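PDB 4EV1: anabena Tic22 from Anabaena sp., which probably acts as a chaperone-like factor in protein transport, as a thylakoid-associated member of the Tic22-like family. Local coordinates for residues 1-14 / 196-209. Sequence-based numbering, arbitrary orientation.
Sequences MLSEQQIKEKLDSV and LQDKNDTWLNQVVL
The N-terminal helix 4-11 of this Tic22 fold packs against the helix-to-strand connection 196-209, and K10 ties it to the 3-10 segment 202-206 and the edge strand 207-210. The K10 chain runs extended and then bends at its end (chi4 -58°), which brings NZ to two backbone carbonyls. The bond from K10 NZ to V207 O, 2.7 Å long, lies in the carbonyl plane at a C=O...N angle of 155°, whereas N205 O, 2.9 Å from K10 NZ, is approached from above its carbonyl plane. With alanine at K10, both oxygens would probably lose this ammonium donor, and a gap would open where the aliphatic chain passes beside V207 O and L204 O. Apolar contacts continue before and after K10. Ahead of the helix, L2 CD1 meets L196 CD2 at 3.6 Å, the side chains crossing at a slant, and within it I7 CD1 rests on L196 CB and Q197 CG; L11 CD2 runs alongside L209 CD2, and in the turn beyond, V14 CG2 meets L209 CB at 3.6 Å, nearly at right angles. A water joins K10 O, S13 OG and L209 N, accepting from the last at 2.8 Å. At the chain start, M1 N donates to N200 OD1 over 2.6 Å, while N-cap S3 and Q6 close a capping box: Q6 N donates to S3 OG, and S3 N to Q6 OE1 at 2.7 Å. Helix 85-94 flanks the same helix through Y89, which touches I7 and L11. Leucine, isoleucine and valine thus supply the cover, lysine serves the N205 and V207 carbonyls, and water serves K10 O and L209 N, whereas L196 O is buried without a partner.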
loop_
_atom_site.group_PDB
_atom_site.type_symbol
_atom_site.label_atom_id
_atom_site.label_comp_id
_atom_site.label_asym_id
_atom_site.label_seq_id
_atom_site.Cartn_x
_atom_site.Cartn_y
_atom_site.Cartn_z
ATOM N N MET A 1 -4.463 19.824 -11.753
ATOM C CA MET A 1 -3.907 18.547 -11.238
ATOM C C MET A 1 -4.384 18.369 -9.797
ATOM O O MET A 1 -4.923 19.310 -9.190
ATOM C CB MET A 1 -2.375 18.571 -11.282
ATOM C CG MET A 1 -1.747 19.484 -10.205
ATOM S SD MET A 1 0.056 19.704 -10.280
ATOM C CE MET A 1 0.139 21.159 -11.310
ATOM N N LEU A 2 -4.163 17.169 -9.250
ATOM C CA LEU A 2 -4.452 16.904 -7.850
ATOM C C LEU A 2 -3.390 17.566 -6.980
ATOM O O LEU A 2 -2.190 17.489 -7.269
ATOM C CB LEU A 2 -4.524 15.391 -7.572
ATOM C CG LEU A 2 -5.590 14.620 -8.348
ATOM C CD1 LEU A 2 -5.426 13.114 -8.186
ATOM C CD2 LEU A 2 -6.980 15.054 -7.907
ATOM N N SER A 3 -3.835 18.211 -5.910
ATOM C CA SER A 3 -2.933 18.824 -4.952
ATOM C C SER A 3 -2.253 17.738 -4.119
ATOM O O SER A 3 -2.711 16.592 -4.122
ATOM C CB SER A 3 -3.702 19.756 -4.028
ATOM O OG SER A 3 -4.492 19.034 -3.096
ATOM N N GLU A 4 -1.165 18.098 -3.440
ATOM C CA GLU A 4 -0.538 17.226 -2.439
ATOM C C GLU A 4 -1.506 16.815 -1.306
ATOM O O GLU A 4 -1.432 15.683 -0.806
ATOM C CB GLU A 4 0.715 17.887 -1.840
ATOM C CG GLU A 4 1.988 17.781 -2.723
ATOM C CD GLU A 4 2.558 16.338 -2.830
ATOM O OE1 GLU A 4 3.580 16.048 -2.166
ATOM O OE2 GLU A 4 1.999 15.498 -3.583
ATOM N N GLN A 5 -2.405 17.717 -0.900
ATOM C CA GLN A 5 -3.396 17.354 0.097
ATOM C C GLN A 5 -4.433 16.376 -0.472
ATOM O O GLN A 5 -4.841 15.437 0.214
ATOM C CB GLN A 5 -4.084 18.580 0.711
ATOM C CG GLN A 5 -5.112 18.212 1.798
ATOM C CD GLN A 5 -4.505 17.456 2.991
ATOM O OE1 GLN A 5 -3.330 17.669 3.372
ATOM N NE2 GLN A 5 -5.304 16.559 3.587
ATOM N N GLN A 6 -4.846 16.577 -1.713
ATOM C CA GLN A 6 -5.763 15.636 -2.345
ATOM C C GLN A 6 -5.156 14.241 -2.504
ATOM O O GLN A 6 -5.847 13.256 -2.297
ATOM C CB GLN A 6 -6.216 16.146 -3.708
ATOM C CG GLN A 6 -7.175 17.328 -3.588
ATOM C CD GLN A 6 -7.463 17.988 -4.935
ATOM O OE1 GLN A 6 -6.552 18.267 -5.712
ATOM N NE2 GLN A 6 -8.738 18.237 -5.206
ATOM N N ILE A 7 -3.896 14.170 -2.936
ATOM C CA ILE A 7 -3.182 12.910 -3.089
ATOM C C ILE A 7 -3.058 12.221 -1.715
ATOM O O ILE A 7 -3.352 11.035 -1.602
ATOM C CB ILE A 7 -1.789 13.107 -3.748
ATOM C CG1 ILE A 7 -1.956 13.582 -5.192
ATOM C CG2 ILE A 7 -0.993 11.849 -3.732
ATOM C CD1 ILE A 7 -0.644 13.714 -5.971
ATOM N N LYS A 8 -2.698 12.980 -0.675
ATOM C CA LYS A 8 -2.607 12.407 0.677
ATOM C C LYS A 8 -3.944 11.790 1.106
ATOM O O LYS A 8 -3.963 10.686 1.627
ATOM C CB LYS A 8 -2.096 13.435 1.715
ATOM C CG LYS A 8 -2.446 13.083 3.175
ATOM C CD LYS A 8 -1.762 13.973 4.163
ATOM C CE LYS A 8 -1.855 13.458 5.612
ATOM N NZ LYS A 8 -3.256 13.192 6.073
ATOM N N GLU A 9 -5.058 12.474 0.852
ATOM C CA GLU A 9 -6.354 11.973 1.308
ATOM C C GLU A 9 -6.790 10.707 0.574
ATOM O O GLU A 9 -7.508 9.902 1.146
ATOM C CB GLU A 9 -7.443 13.026 1.132
ATOM C CG GLU A 9 -7.329 14.178 2.086
ATOM C CD GLU A 9 -8.296 15.318 1.739
ATOM O OE1 GLU A 9 -9.299 15.063 1.014
ATOM O OE2 GLU A 9 -8.048 16.458 2.198
ATOM N N LYS A 10 -6.367 10.551 -0.684
ATOM C CA LYS A 10 -6.630 9.331 -1.449
ATOM C C LYS A 10 -5.799 8.190 -0.869
ATOM O O LYS A 10 -6.313 7.110 -0.608
ATOM C CB LYS A 10 -6.324 9.517 -2.943
ATOM C CG LYS A 10 -7.354 10.413 -3.703
ATOM C CD LYS A 10 -7.122 10.358 -5.175
ATOM C CE LYS A 10 -8.066 11.265 -5.929
ATOM N NZ LYS A 10 -9.461 10.905 -5.636
ATOM N N LEU A 11 -4.519 8.445 -0.678
ATOM C CA LEU A 11 -3.614 7.454 -0.084
ATOM C C LEU A 11 -4.016 7.042 1.337
ATOM O O LEU A 11 -3.797 5.886 1.748
ATOM C CB LEU A 11 -2.175 7.989 -0.073
ATOM C CG LEU A 11 -1.520 8.219 -1.416
ATOM C CD1 LEU A 11 -0.119 8.898 -1.286
ATOM C CD2 LEU A 11 -1.452 6.923 -2.232
ATOM N N ASP A 12 -4.569 7.977 2.102
ATOM C CA ASP A 12 -4.968 7.725 3.485
ATOM C C ASP A 12 -6.057 6.653 3.667
ATOM O O ASP A 12 -6.267 6.168 4.777
ATOM C CB ASP A 12 -5.460 9.012 4.160
ATOM C CG ASP A 12 -4.332 9.900 4.674
ATOM O OD1 ASP A 12 -3.156 9.522 4.603
ATOM O OD2 ASP A 12 -4.639 11.003 5.182
ATOM N N SER A 13 -6.749 6.293 2.596
ATOM C CA SER A 13 -7.707 5.175 2.653
ATOM C C SER A 13 -7.028 3.889 3.089
ATOM O O SER A 13 -7.677 2.991 3.560
ATOM C CB SER A 13 -8.253 4.883 1.267
ATOM O OG SER A 13 -9.164 5.866 0.877
ATOM N N VAL A 14 -5.733 3.791 2.790
ATOM C CA VAL A 14 -4.993 2.536 2.888
ATOM C C VAL A 14 -4.217 2.540 4.192
ATOM O O VAL A 14 -3.348 3.401 4.387
ATOM C CB VAL A 14 -4.040 2.395 1.702
ATOM C CG1 VAL A 14 -3.286 1.093 1.735
ATOM C CG2 VAL A 14 -4.807 2.542 0.347
ATOM N N LEU A 196 -0.923 10.336 -10.611
ATOM C CA LEU A 196 -1.686 11.343 -9.843
ATOM C C LEU A 196 -0.852 12.635 -9.627
ATOM O O LEU A 196 -1.408 13.725 -9.527
ATOM C CB LEU A 196 -2.141 10.799 -8.493
ATOM C CG LEU A 196 -3.007 9.533 -8.473
ATOM C CD1 LEU A 196 -3.178 9.056 -7.053
ATOM C CD2 LEU A 196 -4.328 9.793 -9.105
ATOM N N GLN A 197 0.465 12.500 -9.548
ATOM C CA GLN A 197 1.356 13.661 -9.389
ATOM C C GLN A 197 1.538 14.433 -10.726
ATOM O O GLN A 197 1.737 15.648 -10.709
ATOM C CB GLN A 197 2.724 13.217 -8.856
ATOM C CG GLN A 197 2.716 12.691 -7.412
ATOM C CD GLN A 197 4.055 12.113 -6.953
ATOM O OE1 GLN A 197 4.787 11.497 -7.719
ATOM N NE2 GLN A 197 4.359 12.286 -5.674
ATOM N N ASP A 198 1.473 13.722 -11.869
ATOM C CA ASP A 198 1.912 14.262 -13.181
ATOM C C ASP A 198 0.815 14.689 -14.165
ATOM O O ASP A 198 1.112 15.331 -15.175
ATOM C CB ASP A 198 2.850 13.263 -13.889
ATOM C CG ASP A 198 4.138 13.021 -13.117
ATOM O OD1 ASP A 198 4.421 13.804 -12.183
ATOM O OD2 ASP A 198 4.864 12.047 -13.428
ATOM N N LYS A 199 -0.440 14.329 -13.907
ATOM C CA LYS A 199 -1.508 14.629 -14.874
ATOM C C LYS A 199 -2.523 15.684 -14.393
ATOM O O LYS A 199 -2.771 15.811 -13.191
ATOM C CB LYS A 199 -2.209 13.339 -15.300
ATOM C CG LYS A 199 -1.295 12.394 -16.038
ATOM C CD LYS A 199 -1.971 11.800 -17.269
ATOM C CE LYS A 199 -1.001 10.982 -18.136
ATOM N NZ LYS A 199 -1.678 9.735 -18.630
ATOM N N ASN A 200 -3.079 16.451 -15.342
ATOM C CA ASN A 200 -4.166 17.419 -15.069
ATOM C C ASN A 200 -5.569 16.815 -15.314
ATOM O O ASN A 200 -6.591 17.376 -14.886
ATOM C CB ASN A 200 -4.007 18.701 -15.925
ATOM C CG ASN A 200 -3.174 19.802 -15.237
ATOM O OD1 ASN A 200 -3.137 19.913 -14.014
ATOM N ND2 ASN A 200 -2.519 20.640 -16.049
ATOM N N ASP A 201 -5.605 15.685 -16.009
ATOM C CA ASP A 201 -6.858 14.990 -16.365
ATOM C C ASP A 201 -7.806 14.948 -15.155
ATOM O O ASP A 201 -7.514 14.331 -14.126
ATOM C CB ASP A 201 -6.544 13.587 -16.913
ATOM C CG ASP A 201 -5.413 13.595 -17.974
ATOM O OD1 ASP A 201 -4.855 14.672 -18.243
ATOM O OD2 ASP A 201 -5.060 12.545 -18.543
ATOM N N THR A 202 -8.929 15.641 -15.285
ATOM C CA THR A 202 -9.841 15.904 -14.167
ATOM C C THR A 202 -10.525 14.632 -13.601
ATOM O O THR A 202 -10.851 14.554 -12.404
ATOM C CB THR A 202 -10.926 16.933 -14.595
ATOM O OG1 THR A 202 -11.703 17.324 -13.459
ATOM C CG2 THR A 202 -11.847 16.342 -15.624
ATOM N N TRP A 203 -10.713 13.625 -14.449
ATOM C CA TRP A 203 -11.383 12.409 -14.005
ATOM C C TRP A 203 -10.615 11.687 -12.890
ATOM O O TRP A 203 -11.207 10.906 -12.191
ATOM C CB TRP A 203 -11.665 11.441 -15.157
ATOM C CG TRP A 203 -10.457 10.725 -15.666
ATOM C CD1 TRP A 203 -9.523 11.218 -16.518
ATOM C CD2 TRP A 203 -10.036 9.390 -15.332
ATOM N NE1 TRP A 203 -8.560 10.268 -16.765
ATOM C CE2 TRP A 203 -8.845 9.143 -16.040
ATOM C CE3 TRP A 203 -10.567 8.374 -14.526
ATOM C CZ2 TRP A 203 -8.163 7.935 -15.960
ATOM C CZ3 TRP A 203 -9.876 7.165 -14.430
ATOM C CH2 TRP A 203 -8.688 6.959 -15.145
ATOM N N LEU A 204 -9.315 11.969 -12.728
ATOM C CA LEU A 204 -8.496 11.314 -11.667
ATOM C C LEU A 204 -8.957 11.628 -10.247
ATOM O O LEU A 204 -8.643 10.878 -9.303
ATOM C CB LEU A 204 -7.018 11.649 -11.841
ATOM C CG LEU A 204 -6.416 11.182 -13.165
ATOM C CD1 LEU A 204 -5.017 11.750 -13.365
ATOM C CD2 LEU A 204 -6.390 9.658 -13.238
ATOM N N ASN A 205 -9.713 12.717 -10.097
ATOM C CA ASN A 205 -10.495 12.972 -8.889
ATOM C C ASN A 205 -11.385 11.795 -8.469
ATOM O O ASN A 205 -11.708 11.657 -7.294
ATOM C CB ASN A 205 -11.423 14.170 -9.101
ATOM C CG ASN A 205 -10.691 15.479 -9.075
ATOM O OD1 ASN A 205 -10.893 16.334 -9.952
ATOM N ND2 ASN A 205 -9.832 15.658 -8.076
ATOM N N GLN A 206 -11.817 10.988 -9.437
ATOM C CA GLN A 206 -12.669 9.830 -9.138
ATOM C C GLN A 206 -11.900 8.619 -8.581
ATOM O O GLN A 206 -12.525 7.679 -8.084
ATOM C CB GLN A 206 -13.396 9.345 -10.393
ATOM C CG GLN A 206 -14.321 10.375 -11.017
ATOM C CD GLN A 206 -14.728 9.959 -12.408
ATOM O OE1 GLN A 206 -15.148 8.814 -12.632
ATOM N NE2 GLN A 206 -14.595 10.881 -13.355
ATOM N N VAL A 207 -10.708 8.485 -8.698
ATOM C CA VAL A 207 -9.857 7.377 -8.311
ATOM C C VAL A 207 -9.843 7.277 -6.800
ATOM O O VAL A 207 -9.692 8.287 -6.098
ATOM C CB VAL A 207 -8.418 7.539 -8.835
ATOM C CG1 VAL A 207 -7.530 6.423 -8.307
ATOM C CG2 VAL A 207 -8.405 7.566 -10.356
ATOM N N VAL A 208 -10.084 6.119 -6.368
ATOM C CA VAL A 208 -9.998 5.781 -4.956
ATOM C C VAL A 208 -9.201 4.493 -4.797
ATOM O O VAL A 208 -9.220 3.605 -5.674
ATOM C CB VAL A 208 -11.388 5.611 -4.316
ATOM C CG1 VAL A 208 -12.153 6.926 -4.345
ATOM C CG2 VAL A 208 -12.170 4.516 -5.025
ATOM N N LEU A 209 -8.477 4.406 -3.687
ATOM C CA LEU A 209 -7.730 3.203 -3.342
ATOM C C LEU A 209 -8.538 2.393 -2.357
ATOM O O LEU A 209 -8.983 2.925 -1.361
ATOM C CB LEU A 209 -6.388 3.549 -2.684
ATOM C CG LEU A 209 -5.359 4.053 -3.692
ATOM C CD1 LEU A 209 -5.618 5.480 -4.062
ATOM C CD2 LEU A 209 -3.949 3.858 -3.111
HETATM O O HOH W 1 -8.589 6.513 -1.818
#